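Local coordinates for protein transcriptional regulator (Mesorhizobium loti, PDB 3BHQ) that probably binds DNA as a dimeric TetR-family transcriptional regulator, pairing a helix-turn-helix DNA-binding domain with an all-helical regulatory domain, at residues V78-L81 and L82-A85; P159-A162 and A163-L166; E192-A195 and D196-E200. All coordinates share one frame; numbering follows the deposited sequence.

Interaction 1. Residues V78-L81 and L82-A85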
ATOM      1  N   VAL A  78      -8.967  -9.432 -18.688  1.00 26.55           N
ATOM      2  CA  VAL A  78     -10.154  -9.345 -17.806  1.00 27.36           C
ATOM      3  C   VAL A  78     -10.988  -8.067 -18.009  1.00 27.19           C
ATOM      4  O   VAL A  78     -12.226  -8.121 -17.937  1.00 24.68           O
ATOM      5  CB  VAL A  78      -9.788  -9.630 -16.307  1.00 28.63           C
ATOM      6  CG1 VAL A  78      -9.119 -10.999 -16.191  1.00 31.34           C
ATOM      7  CG2 VAL A  78      -8.902  -8.564 -15.711  1.00 30.42           C
ATOM      8  N   THR A  79     -10.345  -6.933 -18.287  1.00 25.23           N
ATOM      9  CA  THR A  79     -11.090  -5.699 -18.605  1.00 26.05           C
ATOM     10  C   THR A  79     -11.789  -5.863 -19.962  1.00 28.76           C
ATOM     11  O   THR A  79     -12.898  -5.372 -20.136  1.00 27.70           O
ATOM     12  CB  THR A  79     -10.241  -4.413 -18.534  1.00 27.62           C
ATOM     13  OG1 THR A  79      -9.094  -4.562 -19.368  1.00 29.10           O
ATOM     14  CG2 THR A  79      -9.806  -4.155 -17.100  1.00 29.56           C
ATOM     15  N   THR A  80     -11.162  -6.561 -20.913  1.00 28.16           N
ATOM     16  CA  THR A  80     -11.837  -6.870 -22.192  1.00 28.57           C
ATOM     17  C   THR A  80     -13.095  -7.715 -21.947  1.00 28.66           C
ATOM     18  O   THR A  80     -14.129  -7.436 -22.548  1.00 30.51           O
ATOM     19  CB  THR A  80     -10.917  -7.587 -23.200  1.00 29.68           C
ATOM     20  OG1 THR A  80      -9.828  -6.719 -23.535  1.00 35.14           O
ATOM     21  CG2 THR A  80     -11.683  -7.936 -24.495  1.00 30.20           C
ATOM     22  N   LEU A  81     -13.013  -8.717 -21.070  1.00 26.64           N
ATOM     23  CA  LEU A  81     -14.202  -9.533 -20.732  1.00 24.57           C
ATOM     24  C   LEU A  81     -15.322  -8.673 -20.177  1.00 23.95           C
ATOM     25  O   LEU A  81     -16.456  -8.826 -20.620  1.00 23.21           O
ATOM     26  CB  LEU A  81     -13.879 -10.650 -19.746  1.00 25.39           C
ATOM     27  CG  LEU A  81     -12.977 -11.767 -20.277  1.00 27.75           C
ATOM     28  CD1 LEU A  81     -12.514 -12.673 -19.136  1.00 33.66           C
ATOM     29  CD2 LEU A  81     -13.679 -12.567 -21.374  1.00 28.38           C
ATOM     30  N   LEU A  82     -15.008  -7.724 -19.267  1.00 24.04           N
ATOM     31  CA  LEU A  82     -16.039  -6.810 -18.695  1.00 25.09           C
ATOM     32  C   LEU A  82     -16.753  -6.024 -19.792  1.00 22.71           C
ATOM     33  O   LEU A  82     -17.966  -5.786 -19.708  1.00 23.09           O
ATOM     34  CB  LEU A  82     -15.451  -5.819 -17.689  1.00 23.96           C
ATOM     35  CG  LEU A  82     -16.384  -4.723 -17.138  1.00 24.21           C
ATOM     36  CD1 LEU A  82     -17.669  -5.330 -16.553  1.00 22.19           C
ATOM     37  CD2 LEU A  82     -15.710  -3.812 -16.117  1.00 24.49           C
ATOM     38  N   SER A  83     -16.003  -5.616 -20.811  1.00 25.63           N
ATOM     39  CA  SER A  83     -16.580  -4.922 -21.971  1.00 25.81           C
ATOM     40  C   SER A  83     -17.583  -5.797 -22.756  1.00 26.03           C
ATOM     41  O   SER A  83     -18.375  -5.284 -23.513  1.00 28.04           O
ATOM     42  CB  SER A  83     -15.477  -4.411 -22.907  1.00 26.33           C
ATOM     43  OG  SER A  83     -14.931  -5.458 -23.687  1.00 33.43           O
ATOM     44  N   GLU A  84     -17.511  -7.120 -22.597  1.00 26.31           N
ATOM     45  CA  GLU A  84     -18.440  -8.067 -23.250  1.00 24.97           C
ATOM     46  C   GLU A  84     -19.633  -8.476 -22.352  1.00 23.05           C
ATOM     47  O   GLU A  84     -20.502  -9.233 -22.802  1.00 24.34           O
ATOM     48  CB  GLU A  84     -17.640  -9.296 -23.738  1.00 25.94           C
ATOM     49  CG  GLU A  84     -16.551  -8.902 -24.796  1.00 34.47           C
ATOM     50  CD  GLU A  84     -15.522  -9.985 -25.122  1.00 34.61           C
ATOM     51  OE1 GLU A  84     -15.429 -11.010 -24.405  1.00 43.96           O
ATOM     52  OE2 GLU A  84     -14.768  -9.788 -26.109  1.00 48.61           O
ATOM     53  N   ALA A  85     -19.710  -7.971 -21.120  1.00 19.31           N
ATOM     54  CA  ALA A  85     -20.807  -8.319 -20.216  1.00 17.09           C
ATOM     55  C   ALA A  85     -22.035  -7.485 -20.529  1.00 18.25           C
ATOM     56  O   ALA A  85     -21.929  -6.293 -20.863  1.00 18.11           O
ATOM     57  CB  ALA A  85     -20.405  -8.126 -18.767  1.00 16.39           C
TER
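The C-terminal end of helix 56-83 is where Val78-Leu81 meets Leu82-Ala85, and the backbone bonding changes at Glu84. Leu82 N still bonds Val78 O at 3.1 Å, and Ser83 N bonds Thr79 O at 3.2 Å, both as in a regular alpha-helix. Glu84 N breaks the pattern. It turns to Leu81 O at 2.8 Å, from well above the carbonyl plane (57° out of it), and keeps only a weak, bent bond to Thr80 O. The bond shifts from i-4 to i-3 here, close to the end of the helix and ahead of helix 88-103, which packs with helices 56-83 and 123-150 in the all-helical core of this TetR-type chain.

Glu84 folds back over the preceding turn. Its chain is extended beyond CG and lies alongside Thr80, both pointing the same way, with OE2 3.9 Å from Thr80 CG2. The other oxygen, OE1, comes 3.8 Å from Leu81 CD2, the two side chains crossing at a slant. In Thr80, OG1 stands beside the backbone N (chi1 -63°) and bonds back to Glu76 O, which leaves CG2 anti to that N and facing Glu84. Ser83 O accepts a hydrogen bond from Arg151 NH1. Leu82 leaves on the buried side, where its side chain touches Leu92 and Leu95 of helix 88-103 and Cys144 and Leu148 of helix 123-150.

Interaction 2. Residues P159-A162 and A163-L166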
ATOM      1  N   PRO A 159     -12.746   8.565 -15.561  1.00 27.14           N
ATOM      2  CA  PRO A 159     -12.540   7.113 -15.515  1.00 25.98           C
ATOM      3  C   PRO A 159     -11.287   6.625 -14.785  1.00 25.26           C
ATOM      4  O   PRO A 159     -11.356   5.539 -14.190  1.00 23.17           O
ATOM      5  CB  PRO A 159     -12.574   6.698 -16.995  1.00 28.02           C
ATOM      6  CG  PRO A 159     -12.430   7.917 -17.765  1.00 29.00           C
ATOM      7  CD  PRO A 159     -12.913   9.036 -16.952  1.00 25.98           C
ATOM      8  N   TYR A 160     -10.173   7.377 -14.816  1.00 25.79           N
ATOM      9  CA  TYR A 160      -8.941   7.003 -14.078  1.00 25.68           C
ATOM     10  C   TYR A 160      -9.218   7.103 -12.557  1.00 25.01           C
ATOM     11  O   TYR A 160      -8.820   6.210 -11.790  1.00 25.50           O
ATOM     12  CB  TYR A 160      -7.715   7.872 -14.461  1.00 26.74           C
ATOM     13  CG  TYR A 160      -6.361   7.396 -13.931  1.00 24.64           C
ATOM     14  CD1 TYR A 160      -5.809   7.876 -12.723  1.00 27.25           C
ATOM     15  CD2 TYR A 160      -5.595   6.477 -14.660  1.00 24.25           C
ATOM     16  CE1 TYR A 160      -4.531   7.421 -12.261  1.00 23.37           C
ATOM     17  CE2 TYR A 160      -4.354   6.037 -14.214  1.00 25.76           C
ATOM     18  CZ  TYR A 160      -3.816   6.511 -13.027  1.00 26.52           C
ATOM     19  OH  TYR A 160      -2.594   6.025 -12.626  1.00 29.63           O
ATOM     20  N   LEU A 161      -9.889   8.179 -12.137  1.00 26.65           N
ATOM     21  CA  LEU A 161     -10.243   8.338 -10.706  1.00 27.05           C
ATOM     22  C   LEU A 161     -11.166   7.206 -10.265  1.00 22.52           C
ATOM     23  O   LEU A 161     -10.913   6.580  -9.218  1.00 24.37           O
ATOM     24  CB  LEU A 161     -10.895   9.690 -10.438  1.00 28.91           C
ATOM     25  CG  LEU A 161     -11.279  10.007  -8.974  1.00 30.93           C
ATOM     26  CD1 LEU A 161     -10.082  10.041  -8.097  1.00 30.94           C
ATOM     27  CD2 LEU A 161     -12.019  11.327  -8.895  1.00 32.81           C
ATOM     28  N   ALA A 162     -12.157   6.920 -11.094  1.00 21.87           N
ATOM     29  CA  ALA A 162     -13.148   5.834 -10.844  1.00 21.04           C
ATOM     30  C   ALA A 162     -12.423   4.497 -10.754  1.00 21.51           C
ATOM     31  O   ALA A 162     -12.709   3.702  -9.869  1.00 18.30           O
ATOM     32  CB  ALA A 162     -14.181   5.799 -11.899  1.00 21.49           C
ATOM     33  N   ALA A 163     -11.448   4.271 -11.630  1.00 21.12           N
ATOM     34  CA  ALA A 163     -10.641   3.053 -11.556  1.00 19.74           C
ATOM     35  C   ALA A 163      -9.906   2.979 -10.225  1.00 19.19           C
ATOM     36  O   ALA A 163      -9.957   1.932  -9.559  1.00 18.85           O
ATOM     37  CB  ALA A 163      -9.654   2.956 -12.769  1.00 19.29           C
ATOM     38  N   SER A 164      -9.267   4.082  -9.790  1.00 19.79           N
ATOM     39  CA  SER A 164      -8.548   4.063  -8.504  1.00 19.73           C
ATOM     40  C   SER A 164      -9.525   3.803  -7.344  1.00 18.50           C
ATOM     41  O   SER A 164      -9.145   3.160  -6.381  1.00 20.61           O
ATOM     42  CB  SER A 164      -7.753   5.359  -8.255  1.00 24.57           C
ATOM     43  OG  SER A 164      -8.590   6.422  -7.850  1.00 27.20           O
ATOM     44  N   HIS A 165     -10.767   4.287  -7.459  1.00 18.56           N
ATOM     45  CA  HIS A 165     -11.796   4.017  -6.429  1.00 19.61           C
ATOM     46  C   HIS A 165     -12.163   2.554  -6.329  1.00 19.69           C
ATOM     47  O   HIS A 165     -12.262   2.016  -5.220  1.00 20.02           O
ATOM     48  CB  HIS A 165     -13.026   4.892  -6.612  1.00 19.61           C
ATOM     49  CG  HIS A 165     -12.768   6.339  -6.319  1.00 18.18           C
ATOM     50  ND1 HIS A 165     -13.662   7.326  -6.653  1.00 19.38           N
ATOM     51  CD2 HIS A 165     -11.701   6.961  -5.775  1.00 18.44           C
ATOM     52  CE1 HIS A 165     -13.191   8.493  -6.256  1.00 19.82           C
ATOM     53  NE2 HIS A 165     -12.000   8.301  -5.720  1.00 18.68           N
ATOM     54  N   LEU A 166     -12.357   1.888  -7.482  1.00 18.92           N
ATOM     55  CA  LEU A 166     -12.637   0.439  -7.482  1.00 18.22           C
ATOM     56  C   LEU A 166     -11.438  -0.303  -6.847  1.00 19.37           C
ATOM     57  O   LEU A 166     -11.617  -1.110  -5.945  1.00 18.06           O
ATOM     58  CB  LEU A 166     -12.897  -0.085  -8.914  1.00 18.94           C
ATOM     59  CG  LEU A 166     -13.158  -1.596  -8.975  1.00 19.96           C
ATOM     60  CD1 LEU A 166     -14.394  -2.028  -8.106  1.00 19.62           C
ATOM     61  CD2 LEU A 166     -13.273  -2.101 -10.441  1.00 20.91           C
TER
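The imidazole of His165 has the carbonyl oxygen of Leu161 over one face, 3.4 Å above the ring plane and displaced toward the rim; Ala162 O approaches obliquely. Leu161 also meets the ring with its side chain: CD1 lies 3.5 Å from His165 NE2, and CG stands 3.7 Å from His165 CE1. The leucine branch leans obliquely against the imidazole, one helical turn away. Leu161 reaches the ring because CG is anti to the backbone N (chi1 -178°), and His165 meets it with CG beside its own backbone N. At the other nitrogen, ND1 is hydrogen-bonded to Tyr206 OH of helix 188-206, which fixes how the ring is rotated.

All of this sits in the first turns of helix 159-181, where Asp158 OD1 accepts from Leu161 N just ahead of the regular ladder. The second subunit packs on the same turns: its Met169 touches His165, its Ala197 touches Leu161, and its Ile173 lies against Tyr160 and Ser164. This helical dimer face is consistent with the TetR family, in which helices of the C-terminal domain pair across the dimer.

Leu161 O is gripped twice. His165 N donates to it at 2.9 Å as the i-4 bond of the helix, and Ser164 OG, buried, adds a second bond at 2.7 Å, in the carbonyl plane and on a lone pair (C=O...O angle 129°).

Interaction 3. Residues E192-A195 and D196-E200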
ATOM      1  N   GLU A 192     -14.864 -13.736  -2.684  1.00 39.30           N
ATOM      2  CA  GLU A 192     -16.070 -13.323  -3.404  1.00 38.91           C
ATOM      3  C   GLU A 192     -16.912 -12.311  -2.615  1.00 39.34           C
ATOM      4  O   GLU A 192     -17.339 -11.296  -3.182  1.00 37.34           O
ATOM      5  CB  GLU A 192     -16.911 -14.543  -3.823  1.00 39.96           C
ATOM      6  CG  GLU A 192     -16.181 -15.435  -4.865  1.00 40.46           C
ATOM      7  CD  GLU A 192     -16.955 -16.695  -5.262  1.00 42.43           C
ATOM      8  OE1 GLU A 192     -18.079 -16.930  -4.756  1.00 44.12           O
ATOM      9  OE2 GLU A 192     -16.422 -17.457  -6.097  1.00 55.49           O
ATOM     10  N   ARG A 193     -17.141 -12.553  -1.318  1.00 36.23           N
ATOM     11  CA  ARG A 193     -17.918 -11.596  -0.514  1.00 36.77           C
ATOM     12  C   ARG A 193     -17.293 -10.204  -0.526  1.00 33.89           C
ATOM     13  O   ARG A 193     -17.999  -9.183  -0.576  1.00 29.49           O
ATOM     14  CB  ARG A 193     -18.085 -12.039   0.945  1.00 37.89           C
ATOM     15  CG  ARG A 193     -19.121 -13.133   1.187  1.00 41.62           C
ATOM     16  CD  ARG A 193     -19.596 -13.093   2.644  1.00 44.73           C
ATOM     17  NE  ARG A 193     -18.476 -13.223   3.580  1.00 52.11           N
ATOM     18  CZ  ARG A 193     -17.874 -14.372   3.924  1.00 51.88           C
ATOM     19  NH1 ARG A 193     -18.271 -15.561   3.435  1.00 53.85           N
ATOM     20  NH2 ARG A 193     -16.855 -14.328   4.788  1.00 48.58           N
ATOM     21  N   HIS A 194     -15.961 -10.185  -0.470  1.00 31.60           N
ATOM     22  CA  HIS A 194     -15.198  -8.939  -0.466  1.00 30.40           C
ATOM     23  C   HIS A 194     -15.295  -8.187  -1.800  1.00 26.02           C
ATOM     24  O   HIS A 194     -15.590  -7.007  -1.826  1.00 26.38           O
ATOM     25  CB  HIS A 194     -13.725  -9.199  -0.148  1.00 30.86           C
ATOM     26  CG  HIS A 194     -12.940  -7.943   0.034  1.00 30.50           C
ATOM     27  ND1 HIS A 194     -13.041  -7.187   1.180  1.00 32.14           N
ATOM     28  CD2 HIS A 194     -12.091  -7.278  -0.785  1.00 29.84           C
ATOM     29  CE1 HIS A 194     -12.268  -6.122   1.069  1.00 39.70           C
ATOM     30  NE2 HIS A 194     -11.710  -6.138  -0.125  1.00 29.96           N
ATOM     31  N   ALA A 195     -15.023  -8.900  -2.884  1.00 28.78           N
ATOM     32  CA  ALA A 195     -15.123  -8.322  -4.214  1.00 26.81           C
ATOM     33  C   ALA A 195     -16.549  -7.783  -4.460  1.00 25.95           C
ATOM     34  O   ALA A 195     -16.720  -6.651  -4.909  1.00 24.64           O
ATOM     35  CB  ALA A 195     -14.746  -9.375  -5.277  1.00 27.08           C
ATOM     36  N   ASP A 196     -17.565  -8.562  -4.092  1.00 25.38           N
ATOM     37  CA  ASP A 196     -18.956  -8.170  -4.334  1.00 26.55           C
ATOM     38  C   ASP A 196     -19.403  -6.956  -3.549  1.00 26.00           C
ATOM     39  O   ASP A 196     -20.116  -6.104  -4.076  1.00 25.06           O
ATOM     40  CB  ASP A 196     -19.918  -9.329  -4.087  1.00 26.78           C
ATOM     41  CG  ASP A 196     -19.673 -10.507  -5.002  1.00 27.82           C
ATOM     42  OD1 ASP A 196     -18.794 -10.481  -5.909  1.00 25.24           O
ATOM     43  OD2 ASP A 196     -20.361 -11.511  -4.759  1.00 32.95           O
ATOM     44  N   ALA A 197     -18.985  -6.874  -2.281  1.00 25.25           N
ATOM     45  CA  ALA A 197     -19.266  -5.708  -1.465  1.00 24.18           C
ATOM     46  C   ALA A 197     -18.595  -4.433  -2.047  1.00 22.38           C
ATOM     47  O   ALA A 197     -19.203  -3.370  -2.063  1.00 24.54           O
ATOM     48  CB  ALA A 197     -18.793  -5.959  -0.014  1.00 24.61           C
ATOM     49  N   SER A 198     -17.370  -4.569  -2.563  1.00 23.76           N
ATOM     50  CA  SER A 198     -16.645  -3.451  -3.193  1.00 22.39           C
ATOM     51  C   SER A 198     -17.391  -2.970  -4.464  1.00 21.21           C
ATOM     52  O   SER A 198     -17.522  -1.783  -4.727  1.00 22.00           O
ATOM     53  CB  SER A 198     -15.208  -3.827  -3.557  1.00 28.43           C
ATOM     54  OG  SER A 198     -14.510  -4.376  -2.444  1.00 28.87           O
ATOM     55  N   VAL A 199     -17.843  -3.931  -5.272  1.00 20.00           N
ATOM     56  CA  VAL A 199     -18.613  -3.638  -6.492  1.00 21.41           C
ATOM     57  C   VAL A 199     -19.954  -2.983  -6.180  1.00 19.95           C
ATOM     58  O   VAL A 199     -20.364  -2.047  -6.867  1.00 19.26           O
ATOM     59  CB  VAL A 199     -18.773  -4.901  -7.352  1.00 19.88           C
ATOM     60  CG1 VAL A 199     -19.821  -4.707  -8.496  1.00 19.07           C
ATOM     61  CG2 VAL A 199     -17.439  -5.315  -7.888  1.00 20.89           C
ATOM     62  N   GLU A 200     -20.649  -3.443  -5.142  1.00 20.93           N
ATOM     63  CA  GLU A 200     -21.900  -2.802  -4.725  1.00 22.83           C
ATOM     64  C   GLU A 200     -21.696  -1.338  -4.389  1.00 22.75           C
ATOM     65  O   GLU A 200     -22.464  -0.486  -4.816  1.00 21.80           O
ATOM     66  CB  GLU A 200     -22.522  -3.530  -3.540  1.00 26.44           C
ATOM     67  CG  GLU A 200     -23.860  -2.981  -3.081  1.00 30.46           C
ATOM     68  CD  GLU A 200     -24.438  -3.805  -1.946  1.00 35.14           C
ATOM     69  OE1 GLU A 200     -24.893  -4.936  -2.219  1.00 52.84           O
ATOM     70  OE2 GLU A 200     -24.443  -3.317  -0.791  1.00 55.93           O
TER
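Backbone hydrogen bonds carry Glu192-Ala195 into Asp196-Glu200 as unbroken alpha-helix within helix 188-206. Asp196 N bonds Glu192 O at 2.9 Å, and Val199 N meets Ala195 O at 3.0 Å.

One side-chain bond joins them. Ser198 OG, beside its own backbone N (chi1 -52°), turns back to His194 O at 2.9 Å. Ser198 N bonds the same oxygen at 3.1 Å, and the two donors arrive from opposite faces of the carbonyl plane. The hydroxyl also stands over one face of the His194 ring, 4.0 Å above its plane and offset toward the rim. That ring is held from elsewhere: NE2 bonds Leu170 O of helix 159-181, and Pro174 packs beside it.

Nonpolar packing is mostly to other helices, and builds the all-helical C-terminal domain of this TetR-family chain. Ala195 sits against Ala96 and Ile100 of helix 88-103 and Leu170 of helix 159-181, while Val199 touches Leu92 of helix 88-103.

The charged groups lie along another side of the helix. The Asp196 carboxylate folds back over the preceding turn, bringing CG within 3.1 Å of Glu192 O, and its OD2 forms a salt bridge with Arg97 NH2 of helix 88-103. Glu192 OE2 is only weakly paired, at long range, with NH1 of that arginine. With Glu192 OE1 and Asp196 OD2 5.9 Å apart, one arginine probably offsets the repulsion between two acids a helical turn apart and ties helix 188-206 to helix 88-103.

The contacts lie at the end of helix 56-83 and on helices 159-181 and 188-206, their centres 16 to 17 Å apart, and none touches another within the chain. Interactions 2 and 3 come nearest, about 4 Å between closest atoms, on helices that follow each other in the chain. Helix 88-103 joins interactions 1 and 3, its Leu92 touching a residue of each. Helix 123-150 joins interactions 1 and 2, its Thr141 meeting Thr79 and Ala163. Ala197 of the second subunit belongs to that subunit's copy of interaction 3, so interactions 2 and 3 meet across the dimer. The predicted helix-turn-helix, residues 34-53, belongs to none of them.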